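Local coordinates for protein putative transcriptional regulator, sugar-binding family (Arthrobacter aurescens, PDB 3NZE) that probably regulates transcription as a SorC-family protein thought to bind DNA and, through this domain, a sugar, at residues A[48-51]-A[52-56]. Residues are numbered along the deposited sequence; the frame is centred on the assembly and turned at random.
Sequences RTIG and PLVDS
Leu53 and Val54 take up backbone carbonyls near the C-terminal end of a helix through two successive i to i+3 hydrogen bonds. Leu53 N donates to Ile50 O at 2.9 Å, with an N-H...O angle of 143°. Val54 N donates to Gly51 O at 3.1 Å, along a straighter line of 160°. The spacing is that of 3-10 turns, a common way for an alpha-helix to tighten before its chain leaves. In both bonds the donor stands well above the carbonyl plane.

In Pro52 the ring carbon CD stands where a helical N-H would point back to Arg48 O, four residues earlier. Proline therefore gives up that i to i+4 bond, which suits a position where the helical pattern yields to i to i+3 turns. Its CD instead packs on the carbonyls of the preceding turn, 3.2 Å from Arg48 O and 3.4 Å from Thr49 O. Gly51 keeps helix-like backbone angles directly before the proline, where a beta carbon would crowd Pro52 CD; glycine has none.

Apolar contacts follow the same turn. Ile50 CG2 meets Val54 CG2 at 3.7 Å, the two branched side chains meeting at a slant. In Ile50, CG2 is the branch anti to the backbone N, with CG1 beside that N. Val54 CG2 sits beside its own backbone N and also reaches Ile50 O at 3.4 Å. Leu53 CG lies 3.7 Å from Thr49 O, a van der Waals contact against the carbonyl.

The turn lies where helix 35-50 gives way to the loop before strand 59-62, part of an alpha/beta fold. Lys78 NZ hydrogen-bonds to both Gly51 O and Val54 O, so one ammonium group links the two carbonyls. Inward, Ile50 and Leu53 rest on Ile227 of strand 225-230, and Ile50 and Val54 pack against Tyr113 of helix 99-113.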
ATOM      1  N   ARG A  48      -8.310 -12.950   2.719  1.00 24.23           N
ATOM      2  CA  ARG A  48      -8.124 -14.383   2.872  1.00 23.80           C
ATOM      3  C   ARG A  48      -6.640 -14.732   2.883  1.00 27.01           C
ATOM      4  O   ARG A  48      -6.199 -15.613   3.624  1.00 31.06           O
ATOM      5  CB  ARG A  48      -8.852 -15.140   1.757  1.00 26.59           C
ATOM      6  CG  ARG A  48      -8.500 -16.611   1.703  1.00 39.35           C
ATOM      7  CD  ARG A  48      -9.433 -17.376   0.781  1.00 46.37           C
ATOM      8  NE  ARG A  48     -10.776 -17.472   1.340  1.00 56.15           N
ATOM      9  CZ  ARG A  48     -11.681 -18.360   0.946  1.00 62.31           C
ATOM     10  NH1 ARG A  48     -11.382 -19.230  -0.010  1.00 65.76           N
ATOM     11  NH2 ARG A  48     -12.881 -18.382   1.512  1.00 64.23           N
ATOM     12  N   THR A  49      -5.865 -14.032   2.063  1.00 21.65           N
ATOM     13  CA  THR A  49      -4.426 -14.267   1.985  1.00 22.39           C
ATOM     14  C   THR A  49      -3.659 -13.723   3.190  1.00 25.38           C
ATOM     15  O   THR A  49      -2.696 -14.335   3.657  1.00 23.62           O
ATOM     16  CB  THR A  49      -3.860 -13.709   0.668  1.00 23.22           C
ATOM     17  OG1 THR A  49      -4.433 -14.447  -0.428  1.00 25.52           O
ATOM     18  CG2 THR A  49      -2.346 -13.831   0.648  1.00 23.91           C
ATOM     19  N   ILE A  50      -4.102 -12.578   3.696  1.00 20.17           N
ATOM     20  CA  ILE A  50      -3.472 -11.927   4.838  1.00 17.60           C
ATOM     21  C   ILE A  50      -3.614 -12.711   6.149  1.00 18.86           C
ATOM     22  O   ILE A  50      -2.686 -12.756   6.959  1.00 21.31           O
ATOM     23  CB  ILE A  50      -4.069 -10.527   5.039  1.00 20.72           C
ATOM     24  CG1 ILE A  50      -3.569  -9.585   3.946  1.00 22.39           C
ATOM     25  CG2 ILE A  50      -3.739  -9.982   6.432  1.00 23.59           C
ATOM     26  CD1 ILE A  50      -4.326  -8.263   3.904  1.00 22.29           C
ATOM     27  N   GLY A  51      -4.783 -13.306   6.362  1.00 22.92           N
ATOM     28  CA  GLY A  51      -5.088 -13.977   7.617  1.00 22.35           C
ATOM     29  C   GLY A  51      -4.017 -14.910   8.173  1.00 22.76           C
ATOM     30  O   GLY A  51      -3.574 -14.741   9.312  1.00 24.19           O
ATOM     31  N   PRO A  52      -3.615 -15.910   7.388  1.00 24.31           N
ATOM     32  CA  PRO A  52      -2.586 -16.881   7.793  1.00 25.09           C
ATOM     33  C   PRO A  52      -1.237 -16.226   8.119  1.00 25.01           C
ATOM     34  O   PRO A  52      -0.414 -16.832   8.801  1.00 30.08           O
ATOM     35  CB  PRO A  52      -2.438 -17.769   6.556  1.00 29.28           C
ATOM     36  CG  PRO A  52      -3.736 -17.653   5.845  1.00 30.49           C
ATOM     37  CD  PRO A  52      -4.218 -16.250   6.088  1.00 27.86           C
ATOM     38  N   LEU A  53      -1.018 -15.008   7.642  1.00 23.39           N
ATOM     39  CA  LEU A  53       0.269 -14.340   7.834  1.00 27.65           C
ATOM     40  C   LEU A  53       0.278 -13.473   9.082  1.00 25.72           C
ATOM     41  O   LEU A  53       1.318 -12.936   9.461  1.00 25.86           O
ATOM     42  CB  LEU A  53       0.635 -13.498   6.607  1.00 23.45           C
ATOM     43  CG  LEU A  53       0.581 -14.259   5.279  1.00 24.35           C
ATOM     44  CD1 LEU A  53       1.000 -13.365   4.129  1.00 27.61           C
ATOM     45  CD2 LEU A  53       1.455 -15.501   5.329  1.00 33.39           C
ATOM     46  N   VAL A  54      -0.880 -13.341   9.725  1.00 24.14           N
ATOM     47  CA  VAL A  54      -0.976 -12.564  10.951  1.00 21.47           C
ATOM     48  C   VAL A  54      -0.828 -13.487  12.156  1.00 26.19           C
ATOM     49  O   VAL A  54      -1.649 -14.383  12.356  1.00 29.71           O
ATOM     50  CB  VAL A  54      -2.320 -11.816  11.049  1.00 24.11           C
ATOM     51  CG1 VAL A  54      -2.383 -11.012  12.336  1.00 27.88           C
ATOM     52  CG2 VAL A  54      -2.509 -10.902   9.849  1.00 24.66           C
ATOM     53  N   ASP A  55       0.218 -13.277  12.952  1.00 26.83           N
ATOM     54  CA  ASP A  55       0.500 -14.169  14.080  1.00 32.93           C
ATOM     55  C   ASP A  55       0.488 -13.415  15.393  1.00 28.39           C
ATOM     56  O   ASP A  55       0.334 -12.197  15.411  1.00 28.33           O
ATOM     57  CB  ASP A  55       1.875 -14.816  13.922  1.00 34.88           C
ATOM     58  CG  ASP A  55       1.958 -15.725  12.723  1.00 37.54           C
ATOM     59  OD1 ASP A  55       1.188 -16.709  12.665  1.00 40.16           O
ATOM     60  OD2 ASP A  55       2.806 -15.455  11.848  1.00 37.80           O
ATOM     61  N   SER A  56       0.678 -14.143  16.493  1.00 28.19           N
ATOM     62  CA  SER A  56       0.845 -13.494  17.785  1.00 31.04           C
ATOM     63  C   SER A  56       2.274 -12.983  17.919  1.00 27.32           C
ATOM     64  O   SER A  56       3.173 -13.421  17.190  1.00 22.71           O
ATOM     65  CB  SER A  56       0.521 -14.452  18.934  1.00 32.06           C
ATOM     66  OG  SER A  56      -0.839 -14.842  18.902  1.00 30.14           O
TER